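Local coordinates for protein transcriptional regulator, TetR family (Agrobacterium tumefaciens, PDB 3C2B) that probably binds DNA through a helix-turn-helix motif and regulates transcription, as expected of a two-chain TetR-family regulator, at residues Asn18-Leu28 with Leu62-Lys73; Ser109-Ile117 with Leu176-Glu184. All blocks are in the same frame, centred on the assembly; numbering follows the deposited sequence.

Interaction 1 of 2, residues Asn18-Leu28 with Leu62-Lys73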
loop_
_atom_site.group_PDB
_atom_site.type_symbol
_atom_site.label_atom_id
_atom_site.label_comp_id
_atom_site.label_asym_id
_atom_site.label_seq_id
_atom_site.Cartn_x
_atom_site.Cartn_y
_atom_site.Cartn_z
ATOM N N ASN A 18 -13.208 24.991 -12.119
ATOM C CA ASN A 18 -13.610 23.583 -12.070
ATOM C C ASN A 18 -13.442 22.834 -13.412
ATOM O O ASN A 18 -12.779 21.787 -13.453
ATOM C CB ASN A 18 -15.028 23.445 -11.509
ATOM C CG ASN A 18 -15.136 23.933 -10.066
ATOM O OD1 ASN A 18 -14.128 24.098 -9.372
ATOM N ND2 ASN A 18 -16.360 24.168 -9.612
ATOM N N ALA A 19 -14.006 23.368 -14.498
ATOM C CA ALA A 19 -13.836 22.767 -15.821
ATOM C C ALA A 19 -12.359 22.489 -16.131
ATOM O O ALA A 19 -12.024 21.433 -16.686
ATOM C CB ALA A 19 -14.438 23.649 -16.885
ATOM N N VAL A 20 -11.488 23.434 -15.759
ATOM C CA VAL A 20 -10.039 23.337 -15.973
ATOM C C VAL A 20 -9.399 22.196 -15.145
ATOM O O VAL A 20 -8.619 21.376 -15.652
ATOM C CB VAL A 20 -9.336 24.709 -15.673
ATOM C CG1 VAL A 20 -7.825 24.544 -15.430
ATOM C CG2 VAL A 20 -9.605 25.738 -16.804
ATOM N N LEU A 21 -9.747 22.160 -13.864
ATOM C CA LEU A 21 -9.294 21.133 -12.964
ATOM C C LEU A 21 -9.752 19.735 -13.410
ATOM O O LEU A 21 -9.009 18.757 -13.226
ATOM C CB LEU A 21 -9.720 21.469 -11.527
ATOM C CG LEU A 21 -8.954 22.638 -10.881
ATOM C CD1 LEU A 21 -9.589 23.084 -9.575
ATOM C CD2 LEU A 21 -7.439 22.359 -10.705
ATOM N N ASP A 22 -10.948 19.641 -13.998
ATOM C CA ASP A 22 -11.403 18.400 -14.640
ATOM C C ASP A 22 -10.500 17.934 -15.790
ATOM O O ASP A 22 -10.285 16.737 -15.965
ATOM C CB ASP A 22 -12.848 18.511 -15.125
ATOM C CG ASP A 22 -13.870 18.141 -14.049
ATOM O OD1 ASP A 22 -13.541 17.449 -13.052
ATOM O OD2 ASP A 22 -15.040 18.554 -14.224
ATOM N N GLN A 23 -9.978 18.871 -16.571
ATOM C CA GLN A 23 -9.014 18.530 -17.618
ATOM C C GLN A 23 -7.696 18.028 -17.036
ATOM O O GLN A 23 -7.061 17.111 -17.589
ATOM C CB GLN A 23 -8.753 19.724 -18.541
ATOM C CG GLN A 23 -9.855 19.991 -19.574
ATOM C CD GLN A 23 -10.435 18.718 -20.181
ATOM O OE1 GLN A 23 -11.652 18.543 -20.208
ATOM N NE2 GLN A 23 -9.565 17.822 -20.659
ATOM N N ALA A 24 -7.299 18.632 -15.914
ATOM C CA ALA A 24 -6.026 18.320 -15.269
ATOM C C ALA A 24 -6.067 16.935 -14.605
ATOM O O ALA A 24 -5.107 16.158 -14.715
ATOM C CB ALA A 24 -5.632 19.419 -14.279
ATOM N N LEU A 25 -7.184 16.641 -13.939
ATOM C CA LEU A 25 -7.493 15.299 -13.426
ATOM C C LEU A 25 -7.477 14.252 -14.551
ATOM O O LEU A 25 -6.864 13.199 -14.396
ATOM C CB LEU A 25 -8.849 15.290 -12.699
ATOM C CG LEU A 25 -8.896 15.640 -11.200
ATOM C CD1 LEU A 25 -7.853 16.685 -10.778
ATOM C CD2 LEU A 25 -10.304 16.034 -10.731
ATOM N N ARG A 26 -8.139 14.572 -15.669
ATOM C CA ARG A 26 -8.149 13.742 -16.876
ATOM C C ARG A 26 -6.735 13.437 -17.399
ATOM O O ARG A 26 -6.412 12.273 -17.643
ATOM C CB ARG A 26 -9.004 14.401 -17.970
ATOM C CG ARG A 26 -8.822 13.830 -19.384
ATOM C CD ARG A 26 -10.072 14.037 -20.253
ATOM N NE ARG A 26 -11.170 13.152 -19.825
ATOM C CZ ARG A 26 -12.420 13.181 -20.299
ATOM N NH1 ARG A 26 -12.783 14.053 -21.241
ATOM N NH2 ARG A 26 -13.319 12.327 -19.819
ATOM N N LEU A 27 -5.911 14.474 -17.579
ATOM C CA LEU A 27 -4.534 14.294 -18.087
ATOM C C LEU A 27 -3.755 13.350 -17.191
ATOM O O LEU A 27 -3.000 12.496 -17.655
ATOM C CB LEU A 27 -3.783 15.628 -18.164
ATOM C CG LEU A 27 -3.981 16.536 -19.383
ATOM C CD1 LEU A 27 -3.330 17.894 -19.115
ATOM C CD2 LEU A 27 -3.421 15.914 -20.677
ATOM N N LEU A 28 -3.968 13.507 -15.894
ATOM C CA LEU A 28 -3.251 12.768 -14.879
ATOM C C LEU A 28 -3.563 11.254 -14.909
ATOM O O LEU A 28 -2.650 10.429 -14.855
ATOM C CB LEU A 28 -3.590 13.387 -13.515
ATOM C CG LEU A 28 -2.600 13.528 -12.337
ATOM C CD1 LEU A 28 -3.119 12.810 -11.157
ATOM C CD2 LEU A 28 -1.146 13.198 -12.653
ATOM N N LEU A 62 -1.101 24.318 -8.090
ATOM C CA LEU A 62 -2.052 23.730 -9.023
ATOM C C LEU A 62 -2.352 22.303 -8.599
ATOM O O LEU A 62 -3.506 21.881 -8.582
ATOM C CB LEU A 62 -1.500 23.761 -10.455
ATOM C CG LEU A 62 -2.074 22.814 -11.522
ATOM C CD1 LEU A 62 -3.590 22.987 -11.730
ATOM C CD2 LEU A 62 -1.333 23.000 -12.836
ATOM N N LEU A 63 -1.297 21.574 -8.254
ATOM C CA LEU A 63 -1.397 20.182 -7.816
ATOM C C LEU A 63 -2.287 20.047 -6.581
ATOM O O LEU A 63 -3.063 19.093 -6.475
ATOM C CB LEU A 63 -0.003 19.645 -7.521
ATOM C CG LEU A 63 0.834 19.171 -8.713
ATOM C CD1 LEU A 63 0.419 19.792 -10.042
ATOM C CD2 LEU A 63 2.325 19.367 -8.424
ATOM N N ALA A 64 -2.170 21.019 -5.672
ATOM C CA ALA A 64 -2.952 21.058 -4.437
ATOM C C ALA A 64 -4.438 21.340 -4.680
ATOM O O ALA A 64 -5.298 20.777 -3.984
ATOM C CB ALA A 64 -2.358 22.086 -3.446
ATOM N N ALA A 65 -4.737 22.210 -5.651
ATOM C CA ALA A 65 -6.121 22.561 -5.967
ATOM C C ALA A 65 -6.811 21.384 -6.638
ATOM O O ALA A 65 -7.989 21.163 -6.421
ATOM C CB ALA A 65 -6.202 23.828 -6.834
HETATM N N MSE A 66 -6.061 20.639 -7.444
HETATM C CA MSE A 66 -6.507 19.371 -8.022
HETATM C C MSE A 66 -6.891 18.336 -6.926
HETATM O O MSE A 66 -7.945 17.685 -6.988
HETATM C CB MSE A 66 -5.394 18.787 -8.914
HETATM C CG MSE A 66 -5.048 19.582 -10.195
HETATM SE SE MSE A 66 -3.558 18.765 -11.226
HETATM C CE MSE A 66 -4.332 17.005 -11.592
ATOM N N ILE A 67 -6.017 18.184 -5.936
ATOM C CA ILE A 67 -6.283 17.318 -4.775
ATOM C C ILE A 67 -7.510 17.803 -3.960
ATOM O O ILE A 67 -8.368 16.988 -3.611
ATOM C CB ILE A 67 -5.036 17.167 -3.858
ATOM C CG1 ILE A 67 -3.923 16.411 -4.600
ATOM C CG2 ILE A 67 -5.396 16.473 -2.524
ATOM C CD1 ILE A 67 -2.599 16.249 -3.838
ATOM N N THR A 68 -7.603 19.109 -3.668
ATOM C CA THR A 68 -8.727 19.610 -2.860
ATOM C C THR A 68 -10.026 19.788 -3.664
ATOM O O THR A 68 -11.109 19.782 -3.078
ATOM C CB THR A 68 -8.383 20.886 -2.068
ATOM O OG1 THR A 68 -8.248 21.995 -2.962
ATOM C CG2 THR A 68 -7.093 20.694 -1.278
ATOM N N PHE A 69 -9.914 19.958 -4.983
ATOM C CA PHE A 69 -11.075 19.953 -5.897
ATOM C C PHE A 69 -11.684 18.552 -5.927
ATOM O O PHE A 69 -12.899 18.408 -5.856
ATOM C CB PHE A 69 -10.640 20.384 -7.319
ATOM C CG PHE A 69 -11.685 20.171 -8.403
ATOM C CD1 PHE A 69 -12.812 20.997 -8.492
ATOM C CD2 PHE A 69 -11.520 19.171 -9.368
ATOM C CE1 PHE A 69 -13.773 20.807 -9.508
ATOM C CE2 PHE A 69 -12.480 18.984 -10.394
ATOM C CZ PHE A 69 -13.600 19.804 -10.464
ATOM N N GLN A 70 -10.837 17.522 -6.021
ATOM C CA GLN A 70 -11.344 16.160 -6.057
ATOM C C GLN A 70 -11.959 15.746 -4.715
ATOM O O GLN A 70 -13.099 15.268 -4.670
ATOM C CB GLN A 70 -10.268 15.181 -6.499
ATOM C CG GLN A 70 -10.705 13.721 -6.450
ATOM C CD GLN A 70 -11.717 13.328 -7.537
ATOM O OE1 GLN A 70 -12.126 14.141 -8.369
ATOM N NE2 GLN A 70 -12.111 12.056 -7.527
ATOM N N GLN A 71 -11.194 15.951 -3.641
ATOM C CA GLN A 71 -11.638 15.708 -2.260
ATOM C C GLN A 71 -13.039 16.289 -2.004
ATOM O O GLN A 71 -13.754 15.792 -1.137
ATOM C CB GLN A 71 -10.591 16.222 -1.225
ATOM C CG GLN A 71 -9.318 15.306 -1.106
ATOM C CD GLN A 71 -8.213 15.764 -0.109
ATOM O OE1 GLN A 71 -8.272 16.833 0.481
ATOM N NE2 GLN A 71 -7.192 14.949 0.033
ATOM N N SER A 72 -13.430 17.306 -2.788
ATOM C CA SER A 72 -14.756 17.963 -2.706
ATOM C C SER A 72 -15.920 17.176 -3.306
ATOM O O SER A 72 -17.071 17.381 -2.919
ATOM C CB SER A 72 -14.737 19.331 -3.414
ATOM O OG SER A 72 -13.984 20.279 -2.692
ATOM N N LYS A 73 -15.621 16.323 -4.278
ATOM C CA LYS A 73 -16.646 15.644 -5.047
ATOM C C LYS A 73 -16.883 14.238 -4.528
ATOM O O LYS A 73 -17.653 13.484 -5.125
ATOM C CB LYS A 73 -16.234 15.530 -6.517
ATOM C CG LYS A 73 -15.659 16.782 -7.164
ATOM C CD LYS A 73 -14.561 16.369 -8.159
ATOM C CE LYS A 73 -15.126 15.613 -9.375
ATOM N NZ LYS A 73 -14.100 14.771 -10.058
#
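Leu21 and Met66 (selenomethionine) mark the closest backbone approach of helices 15-31 and 59-71, their CA atoms 5.9 Å apart. The segment axes cross at -99°, 10.0 Å apart, and the side chains interlock as knobs into holes in both directions: Leu21 enters the space framed by Leu62, Ala65, Met66 and Phe69, while Met66 sits among Leu21, Ala24, Leu25 and Leu28. The chain of Met66 runs straight to SE and then bends, which brings Met66 CE against the backbone of Ala24, 3.3 Å from Ala24 O; SE packs on the methyl of Ala24. This is the tight part, and the residues meeting there are mostly buried.

Toward solvent the packing passes to Phe69, whose CG, lying anti to the backbone N, places the ring as a third knob among Asn18, Leu21, Asp22 and Leu25. Leu21 CB makes a CH-pi contact over one face, 3.9 Å from the ring centroid and 21° off the normal. Lys73 CD lies over the opposite face, offset outward. Leu25 CD2 and Asp22 OD1 come to the ring edge, Asp22 OD1 3.2 Å from Phe69 CE2, with carboxylate and ring planes 69° apart. Asn18 approaches the ring obliquely by its OD1. On this solvent side Lys73 NZ donates a hydrogen bond to Gln70 OE1 at 2.7 Å, in the plane of that amide carbonyl, yet stays 4.1 Å from Asp22 OD1, too far for a salt bridge.

Helix 49-56, within the predicted DNA-binding motif, adds Phe56 against Leu21, Leu62 and Ala65. The chemistry thus implies that helix 15-31 is joined by apolar shape-matching to helix 59-71, which in TetR-family proteins leads from the DNA-binding domain to the C-terminal domain, the outer charges probably adding only weak attraction.

Interaction 2 of 2, residues Ser109-Ile117 with Leu176-Glu184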
loop_
_atom_site.group_PDB
_atom_site.type_symbol
_atom_site.label_atom_id
_atom_site.label_comp_id
_atom_site.label_asym_id
_atom_site.label_seq_id
_atom_site.Cartn_x
_atom_site.Cartn_y
_atom_site.Cartn_z
ATOM N N SER A 109 -8.495 8.672 -7.856
ATOM C CA SER A 109 -7.857 8.495 -6.559
ATOM C C SER A 109 -6.469 7.881 -6.781
ATOM O O SER A 109 -5.465 8.380 -6.214
ATOM C CB SER A 109 -8.719 7.655 -5.589
ATOM O OG SER A 109 -7.940 7.173 -4.482
ATOM N N LEU A 110 -6.389 6.842 -7.616
ATOM C CA LEU A 110 -5.069 6.237 -7.896
ATOM C C LEU A 110 -4.097 7.243 -8.481
ATOM O O LEU A 110 -2.944 7.297 -8.073
ATOM C CB LEU A 110 -5.175 5.030 -8.825
ATOM C CG LEU A 110 -5.792 3.785 -8.195
ATOM C CD1 LEU A 110 -6.230 2.832 -9.327
ATOM C CD2 LEU A 110 -4.864 3.085 -7.185
ATOM N N ALA A 111 -4.577 8.039 -9.438
ATOM C CA ALA A 111 -3.747 9.001 -10.160
ATOM C C ALA A 111 -3.289 10.124 -9.214
ATOM O O ALA A 111 -2.118 10.515 -9.249
ATOM C CB ALA A 111 -4.516 9.571 -11.307
ATOM N N LEU A 112 -4.158 10.592 -8.318
ATOM C CA LEU A 112 -3.713 11.622 -7.375
ATOM C C LEU A 112 -2.687 11.092 -6.357
ATOM O O LEU A 112 -1.672 11.747 -6.067
ATOM C CB LEU A 112 -4.912 12.278 -6.683
ATOM C CG LEU A 112 -5.682 13.096 -7.721
ATOM C CD1 LEU A 112 -7.106 13.349 -7.213
ATOM C CD2 LEU A 112 -4.951 14.419 -8.135
ATOM N N ASN A 113 -2.957 9.896 -5.843
ATOM C CA ASN A 113 -1.994 9.193 -4.997
ATOM C C ASN A 113 -0.661 8.952 -5.675
ATOM O O ASN A 113 0.377 9.263 -5.082
ATOM C CB ASN A 113 -2.591 7.898 -4.419
ATOM C CG ASN A 113 -3.440 8.182 -3.192
ATOM O OD1 ASN A 113 -2.902 8.425 -2.126
ATOM N ND2 ASN A 113 -4.762 8.213 -3.356
ATOM N N ARG A 114 -0.673 8.457 -6.913
ATOM C CA ARG A 114 0.550 8.359 -7.708
ATOM C C ARG A 114 1.259 9.698 -7.792
ATOM O O ARG A 114 2.469 9.773 -7.630
ATOM C CB ARG A 114 0.252 7.903 -9.133
ATOM C CG ARG A 114 -0.196 6.463 -9.223
ATOM C CD ARG A 114 -0.586 6.079 -10.649
ATOM N NE ARG A 114 -1.063 4.693 -10.655
ATOM C CZ ARG A 114 -2.214 4.328 -11.211
ATOM N NH1 ARG A 114 -2.968 5.230 -11.860
ATOM N NH2 ARG A 114 -2.599 3.077 -11.143
ATOM N N LEU A 115 0.506 10.764 -8.055
ATOM C CA LEU A 115 1.119 12.092 -8.225
ATOM C C LEU A 115 1.846 12.514 -6.939
ATOM O O LEU A 115 3.026 12.869 -6.984
ATOM C CB LEU A 115 0.063 13.127 -8.611
ATOM C CG LEU A 115 0.555 14.569 -8.598
ATOM C CD1 LEU A 115 1.433 14.741 -9.780
ATOM C CD2 LEU A 115 -0.609 15.546 -8.623
ATOM N N ALA A 116 1.117 12.446 -5.817
ATOM C CA ALA A 116 1.618 12.795 -4.482
ATOM C C ALA A 116 2.773 11.928 -4.004
ATOM O O ALA A 116 3.677 12.434 -3.341
ATOM C CB ALA A 116 0.473 12.770 -3.450
ATOM N N ILE A 117 2.753 10.639 -4.362
ATOM C CA ILE A 117 3.870 9.737 -4.079
ATOM C C ILE A 117 5.184 10.102 -4.813
ATOM O O ILE A 117 6.266 10.145 -4.197
ATOM C CB ILE A 117 3.457 8.211 -4.244
ATOM C CG1 ILE A 117 2.544 7.795 -3.078
ATOM C CG2 ILE A 117 4.714 7.315 -4.392
ATOM C CD1 ILE A 117 1.686 6.460 -3.239
ATOM N N LEU A 176 -3.100 -4.478 -1.636
ATOM C CA LEU A 176 -3.737 -4.229 -2.908
ATOM C C LEU A 176 -3.639 -2.781 -3.375
ATOM O O LEU A 176 -3.631 -2.523 -4.573
ATOM C CB LEU A 176 -5.200 -4.676 -2.850
ATOM C CG LEU A 176 -5.957 -4.459 -4.149
ATOM C CD1 LEU A 176 -5.481 -5.437 -5.272
ATOM C CD2 LEU A 176 -7.434 -4.571 -3.892
ATOM N N HIS A 177 -3.605 -1.819 -2.439
ATOM C CA HIS A 177 -3.543 -0.405 -2.840
ATOM C C HIS A 177 -2.197 -0.097 -3.513
ATOM O O HIS A 177 -2.180 0.429 -4.632
ATOM C CB HIS A 177 -3.826 0.525 -1.642
ATOM C CG HIS A 177 -4.055 1.947 -2.024
ATOM N ND1 HIS A 177 -3.988 2.979 -1.118
ATOM C CD2 HIS A 177 -4.416 2.509 -3.210
ATOM C CE1 HIS A 177 -4.303 4.121 -1.727
ATOM N NE2 HIS A 177 -4.545 3.863 -3.001
ATOM N N VAL A 178 -1.092 -0.457 -2.856
ATOM C CA VAL A 178 0.254 -0.463 -3.472
ATOM C C VAL A 178 0.293 -1.187 -4.862
ATOM O O VAL A 178 0.697 -0.582 -5.857
ATOM C CB VAL A 178 1.400 -0.922 -2.472
ATOM C CG1 VAL A 178 2.755 -0.918 -3.144
ATOM C CG2 VAL A 178 1.476 -0.005 -1.273
ATOM N N ARG A 179 -0.191 -2.428 -4.966
ATOM C CA ARG A 179 -0.230 -3.071 -6.290
ATOM C C ARG A 179 -0.945 -2.265 -7.387
ATOM O O ARG A 179 -0.468 -2.205 -8.523
ATOM C CB ARG A 179 -0.789 -4.500 -6.197
ATOM C CG ARG A 179 0.024 -5.356 -5.162
ATOM C CD ARG A 179 -0.359 -6.835 -5.126
ATOM N NE ARG A 179 -0.046 -7.509 -6.380
ATOM C CZ ARG A 179 1.168 -7.940 -6.756
ATOM N NH1 ARG A 179 1.306 -8.522 -7.956
ATOM N NH2 ARG A 179 2.246 -7.774 -5.968
HETATM N N MSE A 180 -2.091 -1.664 -7.043
HETATM C CA MSE A 180 -2.895 -0.925 -8.011
HETATM C C MSE A 180 -2.186 0.349 -8.420
HETATM O O MSE A 180 -2.177 0.721 -9.596
HETATM C CB MSE A 180 -4.307 -0.645 -7.476
HETATM C CG MSE A 180 -5.194 -1.910 -7.363
HETATM SE SE MSE A 180 -7.076 -1.553 -6.988
HETATM C CE MSE A 180 -6.880 -0.655 -5.314
ATOM N N LEU A 181 -1.534 0.963 -7.452
ATOM C CA LEU A 181 -0.756 2.166 -7.651
ATOM C C LEU A 181 0.387 1.945 -8.598
ATOM O O LEU A 181 0.748 2.827 -9.360
ATOM C CB LEU A 181 -0.234 2.676 -6.307
ATOM C CG LEU A 181 -1.287 3.352 -5.415
ATOM C CD1 LEU A 181 -0.682 3.707 -4.039
ATOM C CD2 LEU A 181 -1.839 4.571 -6.061
ATOM N N LEU A 182 0.952 0.745 -8.537
ATOM C CA LEU A 182 2.025 0.302 -9.425
ATOM C C LEU A 182 1.431 -0.048 -10.786
ATOM O O LEU A 182 2.160 -0.232 -11.740
ATOM C CB LEU A 182 2.780 -0.904 -8.821
ATOM C CG LEU A 182 3.704 -0.653 -7.611
ATOM C CD1 LEU A 182 3.986 -1.967 -6.862
ATOM C CD2 LEU A 182 5.074 0.004 -7.993
ATOM N N GLY A 183 0.105 -0.166 -10.876
ATOM C CA GLY A 183 -0.483 -0.328 -12.218
ATOM C C GLY A 183 -1.215 -1.635 -12.374
ATOM O O GLY A 183 -1.738 -1.905 -13.421
ATOM N N GLU A 184 -1.248 -2.460 -11.330
ATOM C CA GLU A 184 -2.003 -3.696 -11.424
ATOM C C GLU A 184 -3.499 -3.419 -11.372
ATOM O O GLU A 184 -3.975 -2.738 -10.476
ATOM C CB GLU A 184 -1.600 -4.650 -10.314
ATOM C CG GLU A 184 -2.109 -6.060 -10.507
ATOM C CD GLU A 184 -1.844 -6.919 -9.302
ATOM O OE1 GLU A 184 -0.683 -7.095 -8.971
ATOM O OE2 GLU A 184 -2.790 -7.401 -8.670
HETATM O O HOH W 1 -6.413 5.081 -4.803
#
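Arg114 reaches from helix 107-120 to two successive carbonyls at the C-terminal end of helix 176-181. Its side chain is extended from CG to NE, bringing the guanidinium edge to the helix end. Arg114 NE donates to Leu181 O at 2.9 Å, nearly straight at 173°; Arg114 NH2 donates to Met180 O (selenomethionine) at 2.8 Å, more bent at 141°. Gly183 N also donates to Met180 O, from the opposite face of that carbonyl to NH2. This bond belongs to the Schellman motif closing the helix, where Gly183 has positive phi, so Met180 O is held by two donors, one from the arginine and one from the Schellman turn. Leu110 CB lies over one guanidinium face.

Beside this polar grip, Leu181 is a knob among Leu110, Asn113, Arg114 and Ile117, its CD2 3.6 Å from Leu110 CD2. The amide of Asn113 turns back to its own helix: ND2 donates to Ser109 O, which also accepts from Asn113 N. A water links Ser109 OG (2.6 Å) to His177 NE2 (2.9 Å).

The segment axes cross at -84° inside the C-terminal domain. Helix 86-104 meets His177 and Met180 through Leu104, helix 127-134 meets Asn113 through Leu131, and Val178 of the second subunit packs on His177.

The two contacts are near-perpendicular helix crossings whose centres lie 16 Å apart, but they use different chemistry. Interaction 1 joins the N-terminal helix to the connecting helix beside the predicted DNA-binding motif and is partly buried, with an apolar interior and a polar outer edge; interaction 2, in the C-terminal domain beside the second subunit, is almost entirely buried and combines packing with hydrogen bonds to a helix end. They share no helix, yet they touch: Leu28 CD1 comes 3.7 Å from Leu112 N, and Gln70 CG packs on Leu112 CD1 at 3.7 Å. Helix 107-120 meets both helices of interaction 1 while carrying interaction 2, so the two contacts are packed against each other through it.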